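Local structure of polyprenyl synthetase (Nonlabens dokdonensis, 6KD7) at the interface of chains A and B. The protein makes geranylgeranyl pyrophosphate as a magnesium-dependent prenyltransferase of the FPP/GGPP synthase family. Sequence-based numbering; all coordinates share one arbitrary frame. Chains: chain A/B, Polyprenyl synthetase.

Contact 1: the interface of chains A and B. Residues chain A 141-142, 145-146, 149; chain B 24, 26-27, 105.
NE2 of A:Gln145, lying along the backbone of B:Gly26, donates to OD1 of A:Asp149 at 2.7 Å, one helical turn on; the acceptor lies in the amide plane, whereas the amide nitrogen sits above the carboxylate plane, 37° out of it. In this mainly helical trans-prenyltransferase fold, A:Gln145 sits on helix 123-150 of one subunit and B:Gly26 near the start of helix 25-35 of the other. The other carboxylate oxygen, OD2, holds a water at 2.7 Å that also bonds N of B:Gly26. A second water joins OE1 of A:Gln145 to O of B:Gly26; the protein N and O atoms of the two sides are not within bonding reach of each other. CG of A:Gln145 is anti to its backbone N (chi1 -174°), and a bend at chi2 (59°) helps lay the amide alongside the glycine, CD reaching CA of B:Gly26 at 3.7 Å. The aliphatic part of the same side chain packs on B:Pro24, CG to CG at 3.8 Å. This proline, which follows a cis peptide bond, turns CB toward NE2 of A:His146 and CD toward A:Glu142. The extended A:Glu142 chain crosses B:Leu27 at about a right angle, its CG 3.9 Å from leucine CD2. From helix 100-116, B:Leu105 sends CD2 to OE1 of A:Gln145 (3.6 Å) while CD1 rests on CA and CB of A:Cys141.

Contact 2: the interface of chains A and B. Residues chain A 126-127, 130-131, 134; chain B 115, 119, 126, 130.
Helix 123-150 of chain A meets its own counterpart in chain B, together with the end of helix 100-116 and the loop residue B:Glu119. Where the two helices approach, A:Phe126 and B:Phe126 touch edge against edge, CE2 to CE2 at 3.4 Å. Each has CG anti to its backbone N (chi1 -175°), which carries the ring toward the partner. B:Phe126 is held between two groups: OD1 of B:Asn130, from its own chain, stands over the centre of one face, and CD1 of A:Tyr127 lies 3.5 Å above the plane on the opposite face. The tyrosine ring meets that face edge-on, with the planes 63° apart. CB of A:Asn130 closes on the edge of B:Phe126 at CZ, and the two Asn130 amides come tip to tip, ND2 to ND2 at 3.5 Å. At its phenol end, OH of A:Tyr127 donates to the carbonyl O of B:Glu119 at 2.7 Å, tilted 26° from the carbonyl plane. The B:Glu119 chain then crosses A:Lys131 at about a right angle. Its OE2 bonds two waters, one at 2.6 Å that also reaches O of A:Lys131, the other shared with OG of A:Ser134. NZ of A:Lys131 stays 4.6 Å from OE1 of B:Glu119, a separation at which the opposite charges may still attract. The site lies near the beginning of helix 123-150, where the symmetry-related helices of the two mainly helical subunits come together.

Contact 1: the interface of chains A and B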
loop_
_atom_site.group_PDB
_atom_site.type_symbol
_atom_site.label_atom_id
_atom_site.label_comp_id
_atom_site.label_asym_id
_atom_site.label_seq_id
_atom_site.Cartn_x
_atom_site.Cartn_y
_atom_site.Cartn_z
ATOM N N CYS A 141 28.491 -6.154 -14.938
ATOM C CA CYS A 141 27.171 -5.507 -15.235
ATOM C C CYS A 141 26.393 -6.355 -16.260
ATOM O O CYS A 141 25.173 -6.626 -16.059
ATOM C CB CYS A 141 27.316 -4.070 -15.708
ATOM S SG CYS A 141 28.005 -2.975 -14.445
ATOM N N GLU A 142 27.060 -6.824 -17.308
ATOM C CA GLU A 142 26.408 -7.618 -18.360
ATOM C C GLU A 142 25.934 -8.927 -17.753
ATOM O O GLU A 142 24.835 -9.369 -18.088
ATOM C CB GLU A 142 27.328 -7.878 -19.546
ATOM C CG GLU A 142 27.721 -6.600 -20.260
ATOM C CD GLU A 142 28.653 -6.789 -21.457
ATOM O OE1 GLU A 142 29.023 -7.959 -21.703
ATOM O OE2 GLU A 142 28.989 -5.766 -22.127
ATOM N N GLN A 145 22.757 -8.380 -15.904
ATOM C CA GLN A 145 21.589 -8.169 -16.791
ATOM C C GLN A 145 21.144 -9.491 -17.387
ATOM O O GLN A 145 19.945 -9.687 -17.494
ATOM C CB GLN A 145 21.858 -7.196 -17.919
ATOM C CG GLN A 145 20.614 -6.882 -18.743
ATOM C CD GLN A 145 19.495 -6.296 -17.918
ATOM O OE1 GLN A 145 19.702 -5.389 -17.107
ATOM N NE2 GLN A 145 18.320 -6.884 -18.077
ATOM N N HIS A 146 22.070 -10.360 -17.788
ATOM C CA HIS A 146 21.709 -11.676 -18.352
ATOM C C HIS A 146 20.915 -12.439 -17.292
ATOM O O HIS A 146 19.933 -13.091 -17.639
ATOM C CB HIS A 146 22.955 -12.472 -18.782
ATOM C CG HIS A 146 23.576 -11.951 -20.033
ATOM N ND1 HIS A 146 24.921 -11.604 -20.130
ATOM C CD2 HIS A 146 23.051 -11.697 -21.230
ATOM C CE1 HIS A 146 25.175 -11.153 -21.335
ATOM N NE2 HIS A 146 24.047 -11.200 -22.015
ATOM N N ASP A 149 17.496 -11.132 -17.241
ATOM C CA ASP A 149 16.785 -11.538 -18.474
ATOM C C ASP A 149 16.331 -13.006 -18.341
ATOM O O ASP A 149 15.242 -13.340 -18.839
ATOM C CB ASP A 149 17.634 -11.306 -19.715
ATOM C CG ASP A 149 17.952 -9.844 -20.000
ATOM O OD1 ASP A 149 17.280 -8.947 -19.428
ATOM O OD2 ASP A 149 18.915 -9.612 -20.738
ATOM N N PRO B 24 23.799 -6.817 -23.741
ATOM C CA PRO B 24 22.346 -7.030 -23.715
ATOM C C PRO B 24 21.522 -5.733 -23.694
ATOM O O PRO B 24 21.881 -4.836 -23.003
ATOM C CB PRO B 24 22.128 -7.838 -22.436
ATOM C CG PRO B 24 23.215 -7.359 -21.531
ATOM C CD PRO B 24 24.389 -7.087 -22.440
ATOM N N GLY B 26 18.725 -4.931 -22.304
ATOM C CA GLY B 26 18.245 -4.541 -20.956
ATOM C C GLY B 26 19.236 -3.652 -20.211
ATOM O O GLY B 26 18.829 -2.884 -19.283
ATOM N N LEU B 27 20.521 -3.769 -20.551
ATOM C CA LEU B 27 21.552 -2.910 -19.942
ATOM C C LEU B 27 21.766 -1.634 -20.778
ATOM O O LEU B 27 21.903 -0.541 -20.179
ATOM C CB LEU B 27 22.834 -3.729 -19.854
ATOM C CG LEU B 27 23.946 -2.995 -19.136
ATOM C CD1 LEU B 27 23.560 -2.774 -17.671
ATOM C CD2 LEU B 27 25.264 -3.761 -19.248
ATOM N N LEU B 105 21.591 -0.385 -12.315
ATOM C CA LEU B 105 22.604 -1.193 -13.023
ATOM C C LEU B 105 23.096 -0.447 -14.261
ATOM O O LEU B 105 24.321 -0.429 -14.474
ATOM C CB LEU B 105 21.981 -2.527 -13.418
ATOM C CG LEU B 105 22.942 -3.473 -14.117
ATOM C CD1 LEU B 105 24.083 -3.842 -13.158
ATOM C CD2 LEU B 105 22.207 -4.713 -14.556
HETATM O O HOH W 1 18.613 -7.665 -22.510
HETATM O O HOH W 2 19.897 -2.328 -16.441
#

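Contact 2: the interface of chains A and B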
loop_
_atom_site.group_PDB
_atom_site.type_symbol
_atom_site.label_atom_id
_atom_site.label_comp_id
_atom_site.label_asym_id
_atom_site.label_seq_id
_atom_site.Cartn_x
_atom_site.Cartn_y
_atom_site.Cartn_z
ATOM N N PHE A 126 49.420 1.289 -13.749
ATOM C CA PHE A 126 48.184 2.093 -13.651
ATOM C C PHE A 126 47.326 1.874 -14.886
ATOM O O PHE A 126 46.173 1.469 -14.743
ATOM C CB PHE A 126 48.474 3.572 -13.515
ATOM C CG PHE A 126 47.225 4.377 -13.307
ATOM C CD1 PHE A 126 46.714 4.573 -12.025
ATOM C CD2 PHE A 126 46.562 4.911 -14.405
ATOM C CE1 PHE A 126 45.582 5.350 -11.840
ATOM C CE2 PHE A 126 45.429 5.691 -14.209
ATOM C CZ PHE A 126 44.942 5.912 -12.936
ATOM N N TYR A 127 47.910 2.013 -16.065
ATOM C CA TYR A 127 47.174 1.834 -17.324
ATOM C C TYR A 127 46.659 0.401 -17.406
ATOM O O TYR A 127 45.547 0.132 -17.887
ATOM C CB TYR A 127 47.991 2.255 -18.555
ATOM C CG TYR A 127 47.229 2.131 -19.843
ATOM C CD1 TYR A 127 46.457 3.179 -20.307
ATOM C CD2 TYR A 127 47.220 0.957 -20.555
ATOM C CE1 TYR A 127 45.728 3.078 -21.476
ATOM C CE2 TYR A 127 46.485 0.831 -21.718
ATOM C CZ TYR A 127 45.741 1.902 -22.171
ATOM O OH TYR A 127 44.998 1.763 -23.295
ATOM N N ASN A 130 43.818 -0.400 -14.722
ATOM C CA ASN A 130 42.545 0.297 -15.045
ATOM C C ASN A 130 41.877 -0.453 -16.172
ATOM O O ASN A 130 40.679 -0.745 -16.106
ATOM C CB ASN A 130 42.699 1.762 -15.419
ATOM C CG ASN A 130 42.714 2.601 -14.187
ATOM O OD1 ASN A 130 43.781 2.807 -13.593
ATOM N ND2 ASN A 130 41.551 3.114 -13.807
ATOM N N LYS A 131 42.645 -0.808 -17.192
ATOM C CA LYS A 131 42.065 -1.469 -18.384
ATOM C C LYS A 131 41.431 -2.829 -18.067
ATOM O O LYS A 131 40.299 -3.019 -18.453
ATOM C CB LYS A 131 43.150 -1.622 -19.448
ATOM C CG LYS A 131 42.640 -1.937 -20.842
ATOM C CD LYS A 131 43.572 -1.439 -21.902
ATOM C CE LYS A 131 43.086 -1.731 -23.300
ATOM N NZ LYS A 131 42.656 -3.136 -23.441
ATOM N N SER A 134 38.246 -2.207 -15.534
ATOM C CA SER A 134 37.081 -1.611 -16.229
ATOM C C SER A 134 36.425 -2.642 -17.128
ATOM O O SER A 134 35.216 -2.731 -17.143
ATOM C CB SER A 134 37.461 -0.365 -16.986
ATOM O OG SER A 134 37.821 0.673 -16.082
ATOM N N TYR B 115 34.958 5.727 -17.827
ATOM C CA TYR B 115 36.385 5.453 -17.518
ATOM C C TYR B 115 37.046 4.869 -18.766
ATOM O O TYR B 115 38.152 5.249 -19.061
ATOM C CB TYR B 115 36.537 4.512 -16.329
ATOM C CG TYR B 115 36.470 5.184 -14.993
ATOM C CD1 TYR B 115 37.586 5.812 -14.485
ATOM C CD2 TYR B 115 35.346 5.110 -14.184
ATOM C CE1 TYR B 115 37.575 6.441 -13.257
ATOM C CE2 TYR B 115 35.330 5.708 -12.932
ATOM C CZ TYR B 115 36.457 6.359 -12.459
ATOM O OH TYR B 115 36.539 6.970 -11.254
ATOM N N GLU B 119 40.910 5.329 -22.531
ATOM C CA GLU B 119 41.950 4.289 -22.795
ATOM C C GLU B 119 42.798 4.593 -24.039
ATOM O O GLU B 119 43.923 4.087 -24.041
ATOM C CB GLU B 119 41.352 2.882 -22.902
ATOM C CG GLU B 119 40.966 2.365 -21.530
ATOM C CD GLU B 119 40.104 1.123 -21.454
ATOM O OE1 GLU B 119 39.982 0.455 -22.477
ATOM O OE2 GLU B 119 39.708 0.750 -20.313
ATOM N N PHE B 126 46.338 9.700 -19.792
ATOM C CA PHE B 126 45.500 8.658 -19.163
ATOM C C PHE B 126 45.564 8.786 -17.650
ATOM O O PHE B 126 44.517 8.939 -17.023
ATOM C CB PHE B 126 45.935 7.263 -19.553
ATOM C CG PHE B 126 45.020 6.208 -19.002
ATOM C CD1 PHE B 126 43.880 5.823 -19.707
ATOM C CD2 PHE B 126 45.300 5.631 -17.771
ATOM C CE1 PHE B 126 43.062 4.822 -19.208
ATOM C CE2 PHE B 126 44.476 4.626 -17.281
ATOM C CZ PHE B 126 43.364 4.222 -17.994
ATOM N N ASN B 130 42.335 10.287 -15.454
ATOM C CA ASN B 130 41.706 9.372 -14.465
ATOM C C ASN B 130 41.742 10.048 -13.116
ATOM O O ASN B 130 40.731 10.088 -12.408
ATOM C CB ASN B 130 42.350 7.998 -14.370
ATOM C CG ASN B 130 41.772 7.094 -15.405
ATOM O OD1 ASN B 130 42.259 7.066 -16.544
ATOM N ND2 ASN B 130 40.756 6.331 -15.022
HETATM O O HOH W 3 38.839 -1.737 -20.364
HETATM O O HOH W 4 39.924 1.971 -17.812
#

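The C-alpha centres of contact 1 and contact 2 lie about 23 Å apart. Both use helix 123-150 of chain A: contact 2 occupies its first turns and contact 1 its later ones. Helix 100-116 of chain B also serves both, with B:Leu105 in contact 1 and B:Tyr115 in contact 2. Near the two-fold axis, contact 2 includes pairs of like residues, Phe126 and Asn130, beside unlike ones. Two-fold symmetry repeats each patch with the chains exchanged, so helix 123-150 of each chain is held at two levels, by its own counterpart in contact 2 and by other elements of the partner in contact 1, consistent with the dimer typical of this family within the six-chain deposited assembly.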